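Long-range contact in putative methyltransferase from antibiotic biosynthesis pathway (Anabaena variabilis ATCC 29413, PDB 3EGE), which is probably an S-adenosylmethionine-dependent methyltransferase, with a role in antibiotic biosynthesis that remains putative: residues Thr169-Leu180 and Glu247-Thr258. Sequence-based numbering, arbitrary orientation.
Sequences TKRRVEAIPFLL and EIDIGYRFIYTT
Glu174 and Tyr256 pair across two antiparallel strands, 172-177 and 252-258, at the sheet end of a Rossmann-like methyltransferase fold, where 252-258 also runs antiparallel to 126-131. Paired bonds establish the register: Glu174 N to Tyr256 O (2.8 Å) and Tyr256 N to Glu174 O, then the same exchange between Ile176 and Phe254. Beyond Pro177 the pairing slips by two residues, and a second short ladder joins Leu180 to Ile248. Helix 158-169 covers the Val173 and Ile255 face, helix 20-30 the Phe254 face. There Tyr256, its CG held between backbone N and carbonyl carbon (chi1 59°), lays its ring under Glu174 CB, 4.1 Å from the centroid in a CH-pi contact. Phe178 CB meets Phe254 CE2 at 3.8 Å.

In the offset between ladders, Asp249 OD1 accepts from Gly251 N (2.8 Å), an Asx turn, and Arg253 grips the carboxylate end-on in a salt bridge, NH1 to Asp249 OD1 (3.0 Å) and NH2 to OD2. One water receives from Tyr252 N and donates to Phe178 O, standing in for the return bond of that pair, and also holds Asp249 OD1 and Ile250 N. Tyr252 O takes Phe178 N (2.9 Å) and Arg253 NH1 (2.9 Å) from opposite faces of its carbonyl plane.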
loop_
_atom_site.group_PDB
_atom_site.type_symbol
_atom_site.label_atom_id
_atom_site.label_comp_id
_atom_site.label_asym_id
_atom_site.label_seq_id
_atom_site.Cartn_x
_atom_site.Cartn_y
_atom_site.Cartn_z
ATOM N N THR A 169 -0.125 3.168 21.079
ATOM C CA THR A 169 0.946 2.174 21.141
ATOM C C THR A 169 1.912 2.364 22.318
ATOM O O THR A 169 2.436 1.371 22.841
ATOM C CB THR A 169 1.710 2.172 19.790
ATOM O OG1 THR A 169 0.848 1.602 18.796
ATOM C CG2 THR A 169 2.973 1.344 19.829
ATOM N N LYS A 170 2.160 3.615 22.723
ATOM C CA LYS A 170 3.097 3.939 23.813
ATOM C C LYS A 170 4.516 3.335 23.551
ATOM O O LYS A 170 5.165 2.724 24.433
ATOM C CB LYS A 170 2.534 3.585 25.212
ATOM C CG LYS A 170 1.314 4.408 25.680
ATOM C CD LYS A 170 -0.002 3.969 25.025
ATOM C CE LYS A 170 -1.211 4.635 25.677
ATOM N NZ LYS A 170 -2.495 4.199 25.041
ATOM N N ARG A 171 4.922 3.461 22.286
ATOM C CA ARG A 171 6.252 3.104 21.786
ATOM C C ARG A 171 6.530 4.255 20.833
ATOM O O ARG A 171 5.569 4.829 20.271
ATOM C CB ARG A 171 6.240 1.782 21.022
ATOM C CG ARG A 171 5.841 0.565 21.818
ATOM C CD ARG A 171 7.011 -0.248 22.378
ATOM N NE ARG A 171 7.739 -0.996 21.331
ATOM C CZ ARG A 171 8.404 -2.161 21.494
ATOM N NH1 ARG A 171 8.433 -2.821 22.667
ATOM N NH2 ARG A 171 9.018 -2.719 20.439
ATOM N N ARG A 172 7.802 4.625 20.674
ATOM C CA ARG A 172 8.142 5.728 19.768
ATOM C C ARG A 172 7.826 5.259 18.345
ATOM O O ARG A 172 8.114 4.116 17.978
ATOM C CB ARG A 172 9.600 6.193 19.890
ATOM C CG ARG A 172 9.908 7.447 19.023
ATOM C CD ARG A 172 11.328 7.986 19.138
ATOM N NE ARG A 172 12.335 7.097 18.543
ATOM C CZ ARG A 172 12.986 6.103 19.167
ATOM N NH1 ARG A 172 12.765 5.796 20.455
ATOM N NH2 ARG A 172 13.880 5.378 18.484
ATOM N N VAL A 173 7.168 6.134 17.597
ATOM C CA VAL A 173 6.812 5.904 16.209
ATOM C C VAL A 173 7.752 6.770 15.369
ATOM O O VAL A 173 7.955 7.939 15.688
ATOM C CB VAL A 173 5.314 6.242 15.954
ATOM C CG1 VAL A 173 4.994 6.355 14.455
ATOM C CG2 VAL A 173 4.430 5.200 16.637
ATOM N N GLU A 174 8.340 6.164 14.336
ATOM C CA GLU A 174 9.183 6.825 13.342
ATOM C C GLU A 174 8.579 6.631 11.962
ATOM O O GLU A 174 7.702 5.786 11.774
ATOM C CB GLU A 174 10.589 6.249 13.356
ATOM C CG GLU A 174 11.426 6.775 14.495
ATOM C CD GLU A 174 12.830 6.194 14.527
ATOM O OE1 GLU A 174 13.131 5.275 13.727
ATOM O OE2 GLU A 174 13.633 6.650 15.376
ATOM N N ALA A 175 9.071 7.419 11.008
ATOM C CA ALA A 175 8.642 7.367 9.611
ATOM C C ALA A 175 9.815 7.519 8.645
ATOM O O ALA A 175 10.753 8.224 8.950
ATOM C CB ALA A 175 7.598 8.437 9.332
ATOM N N ILE A 176 9.783 6.806 7.514
ATOM C CA ILE A 176 10.815 6.948 6.459
ATOM C C ILE A 176 10.158 6.952 5.086
ATOM O O ILE A 176 9.125 6.316 4.918
ATOM C CB ILE A 176 11.907 5.845 6.497
ATOM C CG1 ILE A 176 11.306 4.438 6.321
ATOM C CG2 ILE A 176 12.682 5.948 7.781
ATOM C CD1 ILE A 176 12.320 3.286 6.395
ATOM N N PRO A 177 10.746 7.665 4.108
ATOM C CA PRO A 177 10.178 7.555 2.778
ATOM C C PRO A 177 10.478 6.220 2.105
ATOM O O PRO A 177 11.540 5.663 2.302
ATOM C CB PRO A 177 10.864 8.692 1.992
ATOM C CG PRO A 177 11.584 9.496 2.989
ATOM C CD PRO A 177 11.897 8.580 4.108
ATOM N N PHE A 178 9.504 5.700 1.369
ATOM C CA PHE A 178 9.751 4.613 0.439
ATOM C C PHE A 178 9.660 5.320 -0.929
ATOM O O PHE A 178 8.552 5.592 -1.443
ATOM C CB PHE A 178 8.778 3.436 0.549
ATOM C CG PHE A 178 8.992 2.413 -0.539
ATOM C CD1 PHE A 178 10.126 1.590 -0.518
ATOM C CD2 PHE A 178 8.101 2.319 -1.625
ATOM C CE1 PHE A 178 10.372 0.652 -1.552
ATOM C CE2 PHE A 178 8.333 1.386 -2.672
ATOM C CZ PHE A 178 9.480 0.563 -2.642
ATOM N N LEU A 179 10.825 5.640 -1.485
ATOM C CA LEU A 179 10.930 6.263 -2.814
ATOM C C LEU A 179 10.623 5.132 -3.776
ATOM O O LEU A 179 11.064 3.996 -3.556
ATOM C CB LEU A 179 12.330 6.825 -3.062
ATOM C CG LEU A 179 12.818 7.869 -2.033
ATOM C CD1 LEU A 179 14.299 8.259 -2.251
ATOM C CD2 LEU A 179 11.916 9.090 -2.037
ATOM N N LEU A 180 9.840 5.424 -4.805
ATOM C CA LEU A 180 9.415 4.401 -5.755
ATOM C C LEU A 180 10.438 4.170 -6.868
ATOM O O LEU A 180 10.772 5.121 -7.578
ATOM C CB LEU A 180 8.096 4.793 -6.413
ATOM C CG LEU A 180 6.854 5.028 -5.548
ATOM C CD1 LEU A 180 5.628 5.275 -6.497
ATOM C CD2 LEU A 180 6.607 3.878 -4.575
ATOM N N GLU A 247 14.422 6.884 -9.334
ATOM C CA GLU A 247 13.354 6.845 -8.332
ATOM C C GLU A 247 12.766 8.219 -8.035
ATOM O O GLU A 247 13.410 9.242 -8.262
ATOM C CB GLU A 247 13.821 6.176 -7.041
ATOM C CG GLU A 247 14.943 6.886 -6.312
ATOM C CD GLU A 247 15.539 6.061 -5.174
ATOM O OE1 GLU A 247 15.012 4.956 -4.833
ATOM O OE2 GLU A 247 16.559 6.541 -4.628
ATOM N N ILE A 248 11.553 8.213 -7.494
ATOM C CA ILE A 248 10.792 9.434 -7.206
ATOM C C ILE A 248 9.988 9.321 -5.900
ATOM O O ILE A 248 9.573 8.227 -5.521
ATOM C CB ILE A 248 9.823 9.754 -8.397
ATOM C CG1 ILE A 248 9.423 11.230 -8.397
ATOM C CG2 ILE A 248 8.601 8.829 -8.400
ATOM C CD1 ILE A 248 8.629 11.658 -9.635
ATOM N N ASP A 249 9.777 10.458 -5.235
ATOM C CA ASP A 249 8.991 10.507 -4.018
ATOM C C ASP A 249 7.570 10.931 -4.345
ATOM O O ASP A 249 7.337 12.079 -4.672
ATOM C CB ASP A 249 9.582 11.466 -2.969
ATOM C CG ASP A 249 8.866 11.360 -1.602
ATOM O OD1 ASP A 249 7.939 10.546 -1.421
ATOM O OD2 ASP A 249 9.234 12.087 -0.692
ATOM N N ILE A 250 6.630 10.004 -4.191
ATOM C CA ILE A 250 5.202 10.267 -4.407
ATOM C C ILE A 250 4.444 10.186 -3.064
ATOM O O ILE A 250 3.236 9.934 -3.029
ATOM C CB ILE A 250 4.622 9.350 -5.511
ATOM C CG1 ILE A 250 5.580 9.313 -6.725
ATOM C CG2 ILE A 250 3.231 9.863 -6.006
ATOM C CD1 ILE A 250 5.140 8.356 -7.825
ATOM N N GLY A 251 5.156 10.492 -1.973
ATOM C CA GLY A 251 4.587 10.529 -0.644
ATOM C C GLY A 251 4.366 9.203 0.064
ATOM O O GLY A 251 3.696 9.193 1.087
ATOM N N TYR A 252 4.924 8.101 -0.452
ATOM C CA TYR A 252 4.807 6.804 0.225
ATOM C C TYR A 252 5.788 6.784 1.391
ATOM O O TYR A 252 6.964 7.189 1.249
ATOM C CB TYR A 252 5.026 5.627 -0.717
ATOM C CG TYR A 252 3.936 5.501 -1.754
ATOM C CD1 TYR A 252 4.021 6.215 -2.978
ATOM C CD2 TYR A 252 2.819 4.708 -1.518
ATOM C CE1 TYR A 252 3.014 6.117 -3.971
ATOM C CE2 TYR A 252 1.781 4.574 -2.502
ATOM C CZ TYR A 252 1.886 5.293 -3.737
ATOM O OH TYR A 252 0.905 5.222 -4.725
ATOM N N ARG A 253 5.279 6.310 2.534
ATOM C CA ARG A 253 6.002 6.322 3.800
ATOM C C ARG A 253 5.760 5.062 4.640
ATOM O O ARG A 253 4.626 4.580 4.744
ATOM C CB ARG A 253 5.491 7.499 4.648
ATOM C CG ARG A 253 5.731 8.892 4.109
ATOM C CD ARG A 253 7.197 9.314 4.299
ATOM N NE ARG A 253 7.447 10.639 3.762
ATOM C CZ ARG A 253 7.573 10.962 2.470
ATOM N NH1 ARG A 253 7.478 10.066 1.519
ATOM N NH2 ARG A 253 7.790 12.218 2.123
ATOM N N PHE A 254 6.836 4.552 5.245
ATOM C CA PHE A 254 6.722 3.505 6.260
ATOM C C PHE A 254 6.613 4.228 7.601
ATOM O O PHE A 254 7.459 5.071 7.904
ATOM C CB PHE A 254 7.917 2.552 6.294
ATOM C CG PHE A 254 7.902 1.526 5.211
ATOM C CD1 PHE A 254 7.052 0.435 5.297
ATOM C CD2 PHE A 254 8.753 1.630 4.102
ATOM C CE1 PHE A 254 7.038 -0.559 4.290
ATOM C CE2 PHE A 254 8.734 0.649 3.070
ATOM C CZ PHE A 254 7.881 -0.450 3.174
ATOM N N ILE A 255 5.523 3.970 8.329
ATOM C CA ILE A 255 5.352 4.399 9.721
ATOM C C ILE A 255 5.582 3.096 10.510
ATOM O O ILE A 255 4.997 2.053 10.170
ATOM C CB ILE A 255 3.933 4.885 10.081
ATOM C CG1 ILE A 255 3.553 6.182 9.399
ATOM C CG2 ILE A 255 3.841 5.189 11.565
ATOM C CD1 ILE A 255 2.107 6.559 9.787
ATOM N N TYR A 256 6.415 3.174 11.552
ATOM C CA TYR A 256 6.744 2.015 12.362
ATOM C C TYR A 256 7.145 2.344 13.792
ATOM O O TYR A 256 7.732 3.396 14.064
ATOM C CB TYR A 256 7.857 1.185 11.698
ATOM C CG TYR A 256 9.137 1.956 11.482
ATOM C CD1 TYR A 256 9.302 2.761 10.352
ATOM C CD2 TYR A 256 10.195 1.890 12.408
ATOM C CE1 TYR A 256 10.485 3.488 10.135
ATOM C CE2 TYR A 256 11.389 2.623 12.197
ATOM C CZ TYR A 256 11.520 3.421 11.059
ATOM O OH TYR A 256 12.666 4.164 10.838
ATOM N N THR A 257 6.818 1.414 14.688
ATOM C CA THR A 257 7.194 1.506 16.086
ATOM C C THR A 257 8.662 1.103 16.294
ATOM O O THR A 257 9.243 0.316 15.534
ATOM C CB THR A 257 6.322 0.638 16.984
ATOM O OG1 THR A 257 6.266 -0.682 16.435
ATOM C CG2 THR A 257 4.923 1.210 17.091
ATOM N N THR A 258 9.242 1.721 17.318
ATOM C CA THR A 258 10.602 1.462 17.799
ATOM C C THR A 258 10.522 1.394 19.328
ATOM O O THR A 258 9.491 1.749 19.915
ATOM C CB THR A 258 11.615 2.589 17.388
ATOM O OG1 THR A 258 11.116 3.867 17.795
ATOM C CG2 THR A 258 11.852 2.616 15.881
HETATM O O HOH W 1 7.292 8.016 -2.228
#